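Local coordinates for protein putative oxidoreductase (Gluconobacter oxydans, PDB 3WJ7) that probably acts as a nicotinamide-dependent oxidoreductase of the short-chain dehydrogenase/reductase family, at residues A128-R133 against R160-V165; V145-V150 against Y154-Y159. All coordinates share one frame; numbering follows the deposited sequence.

Contact 1: A128-R133 against R160-V165; sequences AALGLR and RAEQEV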
loop_
_atom_site.group_PDB
_atom_site.type_symbol
_atom_site.label_atom_id
_atom_site.label_comp_id
_atom_site.label_asym_id
_atom_site.label_seq_id
_atom_site.Cartn_x
_atom_site.Cartn_y
_atom_site.Cartn_z
ATOM N N ALA A 128 13.959 -14.513 6.707
ATOM C CA ALA A 128 13.070 -13.967 5.667
ATOM C C ALA A 128 13.825 -13.073 4.679
ATOM O O ALA A 128 13.422 -12.913 3.556
ATOM C CB ALA A 128 11.890 -13.261 6.283
ATOM N N ALA A 129 14.933 -12.504 5.109
ATOM C CA ALA A 129 15.836 -11.777 4.221
ATOM C C ALA A 129 16.697 -12.651 3.315
ATOM O O ALA A 129 17.439 -12.108 2.472
ATOM C CB ALA A 129 16.735 -10.855 5.039
ATOM N N LEU A 130 16.650 -13.977 3.480
ATOM C CA LEU A 130 17.638 -14.829 2.799
ATOM C C LEU A 130 17.060 -15.547 1.577
ATOM O O LEU A 130 15.864 -15.444 1.316
ATOM C CB LEU A 130 18.226 -15.851 3.751
ATOM C CG LEU A 130 18.953 -15.344 4.995
ATOM C CD1 LEU A 130 19.677 -16.495 5.636
ATOM C CD2 LEU A 130 19.932 -14.255 4.720
ATOM N N GLY A 131 17.910 -16.258 0.822
ATOM C CA GLY A 131 17.480 -16.944 -0.408
ATOM C C GLY A 131 16.944 -18.333 -0.122
ATOM O O GLY A 131 17.163 -18.853 0.958
ATOM N N LEU A 132 16.225 -18.918 -1.079
ATOM C CA LEU A 132 15.756 -20.298 -0.970
ATOM C C LEU A 132 16.202 -21.202 -2.103
ATOM O O LEU A 132 16.382 -20.771 -3.245
ATOM C CB LEU A 132 14.235 -20.359 -0.902
ATOM C CG LEU A 132 13.637 -19.652 0.299
ATOM C CD1 LEU A 132 12.139 -19.435 0.104
ATOM C CD2 LEU A 132 13.944 -20.425 1.573
ATOM N N ARG A 133 16.322 -22.475 -1.766
ATOM C CA ARG A 133 16.567 -23.525 -2.724
ATOM C C ARG A 133 15.253 -24.156 -3.219
ATOM O O ARG A 133 14.207 -24.067 -2.552
ATOM C CB ARG A 133 17.432 -24.569 -2.055
ATOM C CG ARG A 133 18.912 -24.238 -2.091
ATOM C CD ARG A 133 19.651 -25.203 -1.191
ATOM N NE ARG A 133 20.998 -25.509 -1.670
ATOM C CZ ARG A 133 21.272 -26.434 -2.581
ATOM N NH1 ARG A 133 20.298 -27.138 -3.144
ATOM N NH2 ARG A 133 22.523 -26.633 -2.944
ATOM N N ARG A 160 14.963 -5.604 2.371
ATOM C CA ARG A 160 15.475 -4.273 2.155
ATOM C C ARG A 160 16.299 -3.756 3.316
ATOM O O ARG A 160 17.386 -3.120 3.120
ATOM C CB ARG A 160 14.357 -3.282 1.838
ATOM C CG ARG A 160 13.754 -3.556 0.483
ATOM C CD ARG A 160 12.966 -2.376 -0.014
ATOM N NE ARG A 160 12.677 -2.611 -1.424
ATOM C CZ ARG A 160 11.516 -2.314 -2.002
ATOM N NH1 ARG A 160 10.528 -1.781 -1.291
ATOM N NH2 ARG A 160 11.344 -2.535 -3.293
ATOM N N ALA A 161 15.817 -4.029 4.528
ATOM C CA ALA A 161 16.531 -3.572 5.733
ATOM C C ALA A 161 17.902 -4.249 5.818
ATOM O O ALA A 161 18.944 -3.573 6.019
ATOM C CB ALA A 161 15.714 -3.834 6.990
ATOM N N GLU A 162 17.927 -5.562 5.607
ATOM C CA GLU A 162 19.215 -6.236 5.637
ATOM C C GLU A 162 20.128 -5.628 4.558
ATOM O O GLU A 162 21.314 -5.411 4.819
ATOM C CB GLU A 162 19.120 -7.769 5.499
ATOM C CG GLU A 162 20.462 -8.388 5.116
ATOM C CD GLU A 162 20.486 -9.906 5.166
ATOM O OE1 GLU A 162 20.674 -10.558 4.111
ATOM O OE2 GLU A 162 20.315 -10.470 6.260
ATOM N N GLN A 163 19.606 -5.355 3.364
ATOM C CA GLN A 163 20.473 -4.800 2.301
ATOM C C GLN A 163 21.041 -3.459 2.722
ATOM O O GLN A 163 22.194 -3.173 2.427
ATOM C CB GLN A 163 19.785 -4.678 0.942
ATOM C CG GLN A 163 19.507 -6.016 0.255
ATOM C CD GLN A 163 20.762 -6.857 0.039
ATOM O OE1 GLN A 163 20.881 -7.951 0.568
ATOM N NE2 GLN A 163 21.706 -6.335 -0.737
ATOM N N GLU A 164 20.247 -2.659 3.438
ATOM C CA GLU A 164 20.739 -1.409 3.967
ATOM C C GLU A 164 21.944 -1.596 4.887
ATOM O O GLU A 164 22.935 -0.893 4.779
ATOM C CB GLU A 164 19.646 -0.670 4.722
ATOM C CG GLU A 164 18.956 0.385 3.904
ATOM C CD GLU A 164 19.632 1.765 3.971
ATOM O OE1 GLU A 164 20.891 1.893 3.822
ATOM O OE2 GLU A 164 18.867 2.753 4.155
ATOM N N VAL A 165 21.836 -2.529 5.825
ATOM C CA VAL A 165 22.927 -2.773 6.717
ATOM C C VAL A 165 24.159 -3.182 5.891
ATOM O O VAL A 165 25.251 -2.624 6.102
ATOM C CB VAL A 165 22.546 -3.797 7.797
ATOM C CG1 VAL A 165 23.760 -4.113 8.652
ATOM C CG2 VAL A 165 21.418 -3.263 8.671
#
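The turn after strand 120-124 of the Rossmann fold meets helix 153-172 here, with Ala129 and Leu130 packed on Glu162. The contact is small and buried. Glu162 comes to it as a long arm from the helix. Its CG is anti to the backbone N (chi1 163°), and the chain runs extended from there to the carboxylate. Ala129 lies alongside this arm. Its CB is 3.9 Å from Glu162 CB and also 3.9 Å from Glu162 CD, so one methyl group touches both the root and the end of the side chain. The same CB is 3.8 Å from Glu162 OE2. Residues 128-129 end a short 3-10 segment, and Ala129 faces the helix in the crossover from strand 120-124 to strand 176-185. Leu130 starts out pointing away from the helix. Its end returns, and CD2 reaches 3.8 Å from Glu162 OE1. The two side chains cross at about a right angle. These are van der Waals contacts, and the acidic end finds its polar partners outside the two segments. Glu162 OE2 is hydrogen-bonded to Ser125 OG, and OE1 forms a long, weak ion pair with Lys239. Leu130 also packs on Phe308, and Glu162 on Ile178 of strand 176-185.

Contact 2: V145-V150 against Y154-Y159; sequences VSESQV and YKLSKY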
loop_
_atom_site.group_PDB
_atom_site.type_symbol
_atom_site.label_atom_id
_atom_site.label_comp_id
_atom_site.label_asym_id
_atom_site.label_seq_id
_atom_site.Cartn_x
_atom_site.Cartn_y
_atom_site.Cartn_z
ATOM N N VAL A 145 19.901 -14.470 -3.512
ATOM C CA VAL A 145 18.580 -13.907 -3.334
ATOM C C VAL A 145 18.441 -12.772 -4.279
ATOM O O VAL A 145 19.338 -11.978 -4.412
ATOM C CB VAL A 145 18.393 -13.222 -1.960
ATOM C CG1 VAL A 145 17.096 -13.702 -1.335
ATOM C CG2 VAL A 145 19.634 -13.361 -1.049
ATOM N N SER A 146 17.282 -12.625 -4.871
ATOM C CA SER A 146 17.060 -11.431 -5.648
ATOM C C SER A 146 15.735 -10.785 -5.222
ATOM O O SER A 146 14.770 -11.506 -4.971
ATOM C CB SER A 146 17.139 -11.769 -7.146
ATOM O OG SER A 146 16.047 -11.226 -7.858
ATOM N N GLU A 147 15.695 -9.442 -5.156
ATOM C CA GLU A 147 14.424 -8.698 -4.962
ATOM C C GLU A 147 13.236 -9.260 -5.716
ATOM O O GLU A 147 12.140 -9.329 -5.169
ATOM C CB GLU A 147 14.546 -7.200 -5.235
ATOM C CG GLU A 147 14.620 -6.383 -3.946
ATOM C CD GLU A 147 14.014 -4.983 -4.029
ATOM O OE1 GLU A 147 14.513 -4.052 -3.336
ATOM O OE2 GLU A 147 13.008 -4.825 -4.748
ATOM N N SER A 148 13.458 -9.706 -6.942
ATOM C CA SER A 148 12.352 -10.167 -7.786
ATOM C C SER A 148 11.772 -11.502 -7.327
ATOM O O SER A 148 10.710 -11.922 -7.771
ATOM C CB SER A 148 12.803 -10.266 -9.243
ATOM O OG SER A 148 13.809 -11.256 -9.387
ATOM N N GLN A 149 12.449 -12.188 -6.427
ATOM C CA GLN A 149 11.807 -13.379 -5.907
ATOM C C GLN A 149 11.245 -13.274 -4.496
ATOM O O GLN A 149 10.885 -14.283 -3.911
ATOM C CB GLN A 149 12.646 -14.632 -6.100
ATOM C CG GLN A 149 14.147 -14.491 -5.997
ATOM C CD GLN A 149 14.811 -15.820 -6.303
ATOM O OE1 GLN A 149 15.720 -16.255 -5.600
ATOM N NE2 GLN A 149 14.315 -16.496 -7.339
ATOM N N VAL A 150 11.129 -12.068 -3.951
ATOM C CA VAL A 150 10.559 -11.948 -2.612
ATOM C C VAL A 150 9.061 -11.664 -2.685
ATOM O O VAL A 150 8.621 -10.925 -3.539
ATOM C CB VAL A 150 11.325 -10.924 -1.780
ATOM C CG1 VAL A 150 10.426 -10.311 -0.729
ATOM C CG2 VAL A 150 12.551 -11.586 -1.170
ATOM N N TYR A 154 6.230 -8.446 4.413
ATOM C CA TYR A 154 7.018 -8.818 5.575
ATOM C C TYR A 154 8.430 -9.206 5.157
ATOM O O TYR A 154 9.389 -8.731 5.722
ATOM C CB TYR A 154 6.393 -9.950 6.441
ATOM C CG TYR A 154 7.409 -10.471 7.490
ATOM C CD1 TYR A 154 7.776 -9.680 8.604
ATOM C CD2 TYR A 154 8.056 -11.716 7.327
ATOM C CE1 TYR A 154 8.733 -10.108 9.519
ATOM C CE2 TYR A 154 8.997 -12.157 8.248
ATOM C CZ TYR A 154 9.334 -11.355 9.341
ATOM O OH TYR A 154 10.263 -11.810 10.273
ATOM N N LYS A 155 8.557 -10.082 4.191
ATOM C CA LYS A 155 9.868 -10.523 3.791
ATOM C C LYS A 155 10.580 -9.385 3.081
ATOM O O LYS A 155 11.741 -9.176 3.338
ATOM C CB LYS A 155 9.818 -11.804 2.914
ATOM C CG LYS A 155 9.077 -12.983 3.536
ATOM C CD LYS A 155 9.076 -14.210 2.626
ATOM C CE LYS A 155 10.445 -14.900 2.422
ATOM N NZ LYS A 155 10.284 -16.390 2.223
ATOM N N LEU A 156 9.892 -8.648 2.208
ATOM C CA LEU A 156 10.502 -7.545 1.428
ATOM C C LEU A 156 11.109 -6.524 2.338
ATOM O O LEU A 156 12.236 -6.038 2.110
ATOM C CB LEU A 156 9.482 -6.839 0.546
ATOM C CG LEU A 156 10.084 -5.917 -0.517
ATOM C CD1 LEU A 156 11.073 -6.665 -1.390
ATOM C CD2 LEU A 156 9.049 -5.229 -1.397
ATOM N N SER A 157 10.372 -6.229 3.395
ATOM C CA SER A 157 10.856 -5.364 4.435
ATOM C C SER A 157 12.144 -5.932 5.112
ATOM O O SER A 157 13.126 -5.204 5.396
ATOM C CB SER A 157 9.769 -5.241 5.466
ATOM O OG SER A 157 9.979 -4.066 6.184
ATOM N N LYS A 158 12.158 -7.232 5.403
ATOM C CA LYS A 158 13.351 -7.735 6.080
ATOM C C LYS A 158 14.492 -7.702 5.079
ATOM O O LYS A 158 15.598 -7.336 5.439
ATOM C CB LYS A 158 13.150 -9.111 6.698
ATOM C CG LYS A 158 12.186 -9.138 7.863
ATOM C CD LYS A 158 12.739 -8.353 9.044
ATOM C CE LYS A 158 11.714 -8.281 10.178
ATOM N NZ LYS A 158 12.159 -7.407 11.309
ATOM N N TYR A 159 14.202 -8.017 3.814
ATOM C CA TYR A 159 15.216 -8.028 2.778
ATOM C C TYR A 159 15.801 -6.615 2.596
ATOM O O TYR A 159 17.013 -6.450 2.721
ATOM C CB TYR A 159 14.669 -8.584 1.451
ATOM C CG TYR A 159 15.602 -8.440 0.292
ATOM C CD1 TYR A 159 16.637 -9.363 0.097
ATOM C CD2 TYR A 159 15.488 -7.363 -0.585
ATOM C CE1 TYR A 159 17.520 -9.250 -0.971
ATOM C CE2 TYR A 159 16.349 -7.216 -1.663
ATOM C CZ TYR A 159 17.362 -8.164 -1.858
ATOM O OH TYR A 159 18.258 -8.026 -2.896
#
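Val150, Leu156 and Lys155 make the first apolar group of this contact, and Val145 and Tyr159 make the second. In the first, Val150 presents CG1 to the start of helix 153-172. This methyl lies 3.8 Å from Leu156 CD1 and the same 3.8 Å from Leu156 CB. It also lies 4.0 Å from Lys155 CB. Only the base of Lys155 takes part, because its chain bends further out and its end leads away. In the second group, Tyr159 CG is anti to the backbone N (chi1 172°), which sends the ring out from the helix toward 145-150. Val145 CB approaches the ring obliquely and is 4.2 Å from Tyr159 CE1. Glu147 lies by Tyr159 CE2, the ring carbon next to the one that carries the hydroxyl. Its side chain crosses that of Tyr159 at about a right angle, with carboxylate and ring planes 87° apart. How closely the two approach in the model is doubtful.

The polar interactions shape the loop and hold its acid. Ser146 OG accepts from Ser148 N at 3.1 Å, an ST turn. Ser148 OG donates to Ser146 OG at 2.7 Å. Gln149 N bonds to Ser146 O at 2.8 Å. Glu147 OE1 forms a salt bridge to Arg160 NE, one residue beyond the helix segment. Arg160 NH1 has a second acidic partner, Asp94 of the second subunit. Leu156 packs on the same Asp94 and, in its own chain, on Met99 of helix 95-115.

The loop thus folds back on the helix that follows it. Tyr154 and Lys158 on this helix have the spacing of the YxxxK signature of short-chain dehydrogenases/reductases, and both lie on sides of the helix turned from the loop.

From the N terminus, the chain leaves strand 120-124 and enters segment 128-133, the first half of contact 1. It then passes through 145-150 and turns into helix 153-172. Contact 2 closes a short loop at once, with three residues between 150 and 154. Contact 1 closes the longer one, with 26 residues between its segments. Contact 2 therefore lies wholly within the span of contact 1. Both use successive parts of helix 153-172, and their centres are about 6 Å apart. They also touch directly: Gly131 packs on Val145, and Ala128 on Tyr154. Together they tie both parts of the connecting loop to one helix.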